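Local coordinates for ribonuclease T2 (Homo sapiens, PDB 3T0O), which degrades single-stranded RNA, cleaving preferentially between purine and uridine residues, and so generates RNA fragments that are sensed by TLR8 in innate immunity, at residues 23-28 with 76-81; 132-137 with 222-227. One frame throughout, in Å; residues are numbered along the deposited sequence.

Interaction 1 (23-28 with 76-81)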
loop_
_atom_site.group_PDB
_atom_site.type_symbol
_atom_site.label_atom_id
_atom_site.label_comp_id
_atom_site.label_asym_id
_atom_site.label_seq_id
_atom_site.Cartn_x
_atom_site.Cartn_y
_atom_site.Cartn_z
ATOM N N VAL A 23 -7.744 3.459 -7.176
ATOM C CA VAL A 23 -8.503 2.659 -6.242
ATOM C C VAL A 23 -9.718 3.341 -5.619
ATOM O O VAL A 23 -10.609 2.638 -5.069
ATOM C CB VAL A 23 -7.615 1.992 -5.176
ATOM C CG1 VAL A 23 -6.526 1.052 -5.829
ATOM C CG2 VAL A 23 -6.981 3.028 -4.228
ATOM N N CYS A 24 -9.708 4.662 -5.621
ATOM C CA CYS A 24 -10.855 5.388 -5.076
ATOM C C CYS A 24 -12.137 4.892 -5.716
ATOM O O CYS A 24 -12.236 4.676 -6.937
ATOM C CB CYS A 24 -10.657 6.870 -5.412
ATOM S SG CYS A 24 -9.609 7.697 -4.207
ATOM N N GLU A 25 -13.165 4.809 -4.884
ATOM C CA GLU A 25 -14.470 4.272 -5.336
ATOM C C GLU A 25 -15.563 5.261 -5.290
ATOM O O GLU A 25 -16.597 5.079 -5.929
ATOM C CB GLU A 25 -14.856 3.095 -4.418
ATOM C CG GLU A 25 -13.912 1.939 -4.626
ATOM C CD GLU A 25 -14.390 0.603 -4.004
ATOM O OE1 GLU A 25 -15.482 0.565 -3.404
ATOM O OE2 GLU A 25 -13.592 -0.356 -4.079
ATOM N N LYS A 26 -15.412 6.306 -4.492
ATOM C CA LYS A 26 -16.489 7.292 -4.392
ATOM C C LYS A 26 -15.834 8.635 -4.250
ATOM O O LYS A 26 -14.728 8.726 -3.697
ATOM C CB LYS A 26 -17.318 7.066 -3.143
ATOM C CG LYS A 26 -18.098 5.845 -3.072
ATOM C CD LYS A 26 -19.249 6.189 -2.151
ATOM C CE LYS A 26 -19.416 5.157 -1.063
ATOM N NZ LYS A 26 -20.669 5.479 -0.332
ATOM N N ILE A 27 -16.501 9.674 -4.736
ATOM C CA ILE A 27 -15.891 11.011 -4.696
ATOM C C ILE A 27 -16.363 11.596 -3.361
ATOM O O ILE A 27 -17.363 12.278 -3.253
ATOM C CB ILE A 27 -16.306 11.909 -5.889
ATOM C CG1 ILE A 27 -15.709 11.337 -7.162
ATOM C CG2 ILE A 27 -15.818 13.428 -5.644
ATOM C CD1 ILE A 27 -16.219 11.970 -8.429
ATOM N N GLN A 28 -15.630 11.208 -2.335
ATOM C CA GLN A 28 -15.882 11.596 -0.971
ATOM C C GLN A 28 -14.633 11.509 -0.121
ATOM O O GLN A 28 -13.784 10.687 -0.341
ATOM C CB GLN A 28 -16.963 10.746 -0.353
ATOM C CG GLN A 28 -16.670 9.305 -0.327
ATOM C CD GLN A 28 -17.869 8.638 0.229
ATOM O OE1 GLN A 28 -18.996 9.072 -0.050
ATOM N NE2 GLN A 28 -17.663 7.679 1.093
ATOM N N VAL A 76 -8.607 5.489 1.001
ATOM C CA VAL A 76 -8.918 5.730 -0.419
ATOM C C VAL A 76 -9.535 4.535 -1.076
ATOM O O VAL A 76 -9.558 4.476 -2.323
ATOM C CB VAL A 76 -7.646 6.203 -1.163
ATOM C CG1 VAL A 76 -7.210 7.561 -0.592
ATOM C CG2 VAL A 76 -6.514 5.158 -1.088
ATOM N N ILE A 77 -10.146 3.664 -0.271
ATOM C CA ILE A 77 -10.921 2.552 -0.866
ATOM C C ILE A 77 -12.368 2.814 -0.555
ATOM O O ILE A 77 -13.116 3.126 -1.485
ATOM C CB ILE A 77 -10.429 1.267 -0.299
ATOM C CG1 ILE A 77 -8.983 1.037 -0.802
ATOM C CG2 ILE A 77 -11.344 0.145 -0.824
ATOM C CD1 ILE A 77 -8.283 -0.072 -0.176
ATOM N N HIS A 78 -12.805 2.729 0.702
ATOM C CA HIS A 78 -14.185 3.078 0.972
ATOM C C HIS A 78 -14.423 4.524 1.292
ATOM O O HIS A 78 -15.582 5.009 1.217
ATOM C CB HIS A 78 -14.724 2.344 2.155
ATOM C CG HIS A 78 -14.822 0.880 1.921
ATOM N ND1 HIS A 78 -15.511 0.334 0.854
ATOM C CD2 HIS A 78 -14.263 -0.150 2.592
ATOM C CE1 HIS A 78 -15.358 -0.987 0.881
ATOM N NE2 HIS A 78 -14.623 -1.308 1.932
ATOM N N SER A 79 -13.310 5.172 1.677
ATOM C CA SER A 79 -13.384 6.588 1.965
ATOM C C SER A 79 -14.470 6.873 2.975
ATOM O O SER A 79 -15.291 7.772 2.773
ATOM C CB SER A 79 -13.572 7.433 0.675
ATOM O OG SER A 79 -12.402 7.283 -0.118
ATOM N N PHE A 80 -14.510 6.111 4.067
ATOM C CA PHE A 80 -15.479 6.373 5.118
ATOM C C PHE A 80 -15.044 7.680 5.813
ATOM O O PHE A 80 -13.826 8.029 5.850
ATOM C CB PHE A 80 -15.388 5.220 6.125
ATOM C CG PHE A 80 -15.902 3.884 5.630
ATOM C CD1 PHE A 80 -17.179 3.785 5.049
ATOM C CD2 PHE A 80 -15.150 2.754 5.784
ATOM C CE1 PHE A 80 -17.678 2.561 4.607
ATOM C CE2 PHE A 80 -15.705 1.480 5.385
ATOM C CZ PHE A 80 -16.921 1.423 4.801
ATOM N N PRO A 81 -16.008 8.378 6.335
ATOM C CA PRO A 81 -15.730 9.660 7.005
ATOM C C PRO A 81 -14.913 9.415 8.251
ATOM O O PRO A 81 -14.021 10.205 8.571
ATOM C CB PRO A 81 -17.103 10.236 7.298
ATOM C CG PRO A 81 -18.139 9.176 6.980
ATOM C CD PRO A 81 -17.418 8.089 6.130
HETATM O O HOH W 1 -13.587 5.748 -2.211
#

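Interaction 2 (132-137 with 222-227)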
loop_
_atom_site.group_PDB
_atom_site.type_symbol
_atom_site.label_atom_id
_atom_site.label_comp_id
_atom_site.label_asym_id
_atom_site.label_seq_id
_atom_site.Cartn_x
_atom_site.Cartn_y
_atom_site.Cartn_z
ATOM N N ILE A 132 8.745 8.047 -14.400
ATOM C CA ILE A 132 7.414 7.416 -14.472
ATOM C C ILE A 132 6.426 8.227 -13.693
ATOM O O ILE A 132 6.409 8.179 -12.467
ATOM C CB ILE A 132 7.483 5.977 -13.950
ATOM C CG1 ILE A 132 8.544 5.257 -14.758
ATOM C CG2 ILE A 132 6.098 5.348 -14.066
ATOM C CD1 ILE A 132 8.758 3.813 -14.285
ATOM N N LYS A 133 5.673 9.053 -14.401
ATOM C CA LYS A 133 4.738 9.977 -13.833
ATOM C C LYS A 133 3.346 9.691 -14.343
ATOM O O LYS A 133 3.187 9.174 -15.446
ATOM C CB LYS A 133 5.184 11.406 -14.166
ATOM C CG LYS A 133 5.143 11.751 -15.658
ATOM C CD LYS A 133 5.642 13.188 -15.821
ATOM C CE LYS A 133 5.397 13.627 -17.281
ATOM N NZ LYS A 133 6.457 13.059 -18.208
ATOM N N PRO A 134 2.313 10.033 -13.557
ATOM C CA PRO A 134 0.971 9.887 -14.127
ATOM C C PRO A 134 0.850 10.628 -15.446
ATOM O O PRO A 134 1.381 11.732 -15.615
ATOM C CB PRO A 134 0.039 10.451 -13.038
ATOM C CG PRO A 134 0.924 10.279 -11.772
ATOM C CD PRO A 134 2.330 10.615 -12.210
ATOM N N SER A 135 0.151 9.956 -16.375
ATOM C CA SER A 135 0.129 10.459 -17.725
ATOM C C SER A 135 -1.065 9.973 -18.460
ATOM O O SER A 135 -1.650 8.973 -18.110
ATOM C CB SER A 135 1.408 10.061 -18.444
ATOM O OG SER A 135 1.455 10.566 -19.769
ATOM N N ILE A 136 -1.468 10.782 -19.461
ATOM C CA ILE A 136 -2.439 10.360 -20.448
ATOM C C ILE A 136 -1.920 9.257 -21.360
ATOM O O ILE A 136 -2.705 8.453 -21.934
ATOM C CB ILE A 136 -2.812 11.616 -21.330
ATOM C CG1 ILE A 136 -3.279 12.742 -20.413
ATOM C CG2 ILE A 136 -3.802 11.268 -22.405
ATOM C CD1 ILE A 136 -4.518 12.324 -19.557
ATOM N N ASN A 137 -0.607 9.280 -21.534
ATOM C CA ASN A 137 0.038 8.301 -22.373
ATOM C C ASN A 137 0.217 7.034 -21.568
ATOM O O ASN A 137 0.693 7.086 -20.409
ATOM C CB ASN A 137 1.403 8.795 -22.828
ATOM C CG ASN A 137 1.935 7.965 -24.015
ATOM O OD1 ASN A 137 1.272 7.790 -25.041
ATOM N ND2 ASN A 137 3.126 7.427 -23.843
ATOM N N VAL A 222 -0.396 -0.032 -19.871
ATOM C CA VAL A 222 -1.097 0.190 -18.622
ATOM C C VAL A 222 -1.294 1.702 -18.471
ATOM O O VAL A 222 -0.412 2.526 -18.832
ATOM C CB VAL A 222 -0.292 -0.470 -17.405
ATOM C CG1 VAL A 222 1.122 0.089 -17.332
ATOM C CG2 VAL A 222 -1.042 -0.196 -16.035
ATOM N N PHE A 223 -2.448 2.050 -17.960
ATOM C CA PHE A 223 -2.730 3.472 -17.688
ATOM C C PHE A 223 -2.365 3.769 -16.255
ATOM O O PHE A 223 -2.788 3.079 -15.326
ATOM C CB PHE A 223 -4.245 3.674 -17.947
ATOM C CG PHE A 223 -4.741 5.068 -17.831
ATOM C CD1 PHE A 223 -3.999 6.157 -18.260
ATOM C CD2 PHE A 223 -6.008 5.281 -17.316
ATOM C CE1 PHE A 223 -4.502 7.504 -18.155
ATOM C CE2 PHE A 223 -6.521 6.623 -17.213
ATOM C CZ PHE A 223 -5.744 7.698 -17.648
ATOM N N TYR A 224 -1.678 4.890 -16.064
ATOM C CA TYR A 224 -1.278 5.359 -14.731
ATOM C C TYR A 224 -1.936 6.757 -14.652
ATOM O O TYR A 224 -1.372 7.776 -15.135
ATOM C CB TYR A 224 0.252 5.447 -14.741
ATOM C CG TYR A 224 0.888 5.979 -13.492
ATOM C CD1 TYR A 224 0.231 5.900 -12.252
ATOM C CD2 TYR A 224 2.163 6.454 -13.539
ATOM C CE1 TYR A 224 0.826 6.388 -11.071
ATOM C CE2 TYR A 224 2.818 6.893 -12.414
ATOM C CZ TYR A 224 2.135 6.876 -11.170
ATOM O OH TYR A 224 2.807 7.277 -10.053
ATOM N N PRO A 225 -3.130 6.824 -14.111
ATOM C CA PRO A 225 -4.003 7.982 -14.336
ATOM C C PRO A 225 -3.646 9.169 -13.492
ATOM O O PRO A 225 -3.410 9.047 -12.273
ATOM C CB PRO A 225 -5.401 7.475 -13.903
ATOM C CG PRO A 225 -5.180 6.357 -13.010
ATOM C CD PRO A 225 -3.852 5.691 -13.503
ATOM N N PRO A 226 -3.552 10.341 -14.118
ATOM C CA PRO A 226 -3.449 11.591 -13.313
ATOM C C PRO A 226 -4.703 11.777 -12.445
ATOM O O PRO A 226 -5.822 11.513 -12.899
ATOM C CB PRO A 226 -3.350 12.689 -14.377
ATOM C CG PRO A 226 -3.130 12.025 -15.638
ATOM C CD PRO A 226 -3.546 10.576 -15.549
ATOM N N PRO A 227 -4.534 12.177 -11.166
ATOM C CA PRO A 227 -5.707 12.273 -10.288
ATOM C C PRO A 227 -6.703 13.258 -10.827
ATOM O O PRO A 227 -6.343 14.216 -11.576
ATOM C CB PRO A 227 -5.161 12.814 -8.968
ATOM C CG PRO A 227 -3.702 12.755 -9.079
ATOM C CD PRO A 227 -3.272 12.435 -10.469
HETATM O O HOH W 2 4.798 8.855 -10.343
HETATM O O HOH W 3 -0.541 6.502 -18.047
#

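Interaction 1 (23-28 with 76-81)
Two loops meet here at the margin of the RNase T2 active site: the one that follows helix 20-23 and the one between helices 66-72 and 84-98. At the inner end the side chains meet through apolar contacts. Val23 CG2 and Val76 CG2 meet at 3.8 Å, crossing obliquely. Cys24 SG lies against Val76 CB and is tied to Cys31 by a disulfide. The backbone joins in through a CA-H...O contact of 3.2 Å from Cys24 CA to Val76 O.

Water 1 bridges the middle. It accepts from Glu25 N and donates to Ile77 O, 2.8 Å away, and to Ser79 OG. The aliphatic part of Glu25 runs alongside Ile77, with Glu25 CB 3.4 Å from Ile77 O. The Glu25 carboxylate is engaged through OE2 in a salt bridge with Arg212.

At the outer end Gln28 reaches across with its chain extended beyond CG (chi2 -176°). Gln28 NE2 donates to Ser79 O at 2.9 Å, from above the carbonyl plane, and the bond is bent (135° at the hydrogen). A weak bond of 3.4 Å runs from Gln28 NE2 to His78 O. The Asp75 carboxylate accepts hydrogen bonds from the backbone N of Ile77, Ser79 and Phe80, which holds this part of the loop. Val76 and Ile77 pack on His18 of strand 12-18; on strand 39-45 Val76 meets Thr39 and Ile77 meets His41.

Interaction 2 (132-137 with 222-227)
Residues 222-227 start at the last residue of strand 221-222 and run on across the loop 132-137, the two directions being 87° apart. Phe223 comes first. Its CG is anti to the backbone N (chi1 -176°), and the ring turns an edge to the other loop, with CE1 3.2 Å from Ser135 O. One face of this ring carries Pro225 CA, offset toward the rim.

Tyr224 is the main residue of the contact. Its N donates to water 3, which also lies 2.7 Å from Ser135 O. Its carbonyl O accepts from Ser135 N at 2.9 Å, a fairly straight bond (162° at the hydrogen) nearly along the C=O axis. Pro134 lies side by side with the tyrosine and sets CG over one ring face as a CH-pi contact, 4.0 Å from the centroid. Ile132 CG2 touches CE2 of the tyrosine, and Ile132 O sits at the ring edge. Water 2 links Ile132 O to Tyr224 OH, 2.6 Å from the water, and the hydroxyl is also hydrogen-bonded to Trp38 NE1.

Pro226 closes the contact. Its CA meets Pro134 CB at 3.7 Å, and its CG meets Ile136 CD1. An ST turn, Asn137 N to Ser135 OG, shapes the facing loop. Trp19 and Phe144 of helix 141-152 meet the Tyr224 ring edge-to-face. Pro225 packs on helix 20-23. Strand 221-222 pairs antiparallel with 139-140, Val222 bonding to Tyr139.

In the fold
Interactions 1 and 2 are separate loop-to-loop contacts, about 20 Å apart between centres and about 7 Å between nearest atoms. They follow one another along the chain. The region around helix 20-23 relates them: residues 23-28 continue from that helix, while the C-terminal loop of interaction 2 packs on Glu21 and Thr22 within it and on Trp19 just before it. Interaction 1 is the one beside the active site. The side chain of Ile77 lies about 3 Å from that of His41, a predicted active-site residue, and about 6 Å from that of Glu90, an active-site residue by similarity. Interaction 2 is away from it and joins the modelled C-terminal end to the loop after helix 123-129.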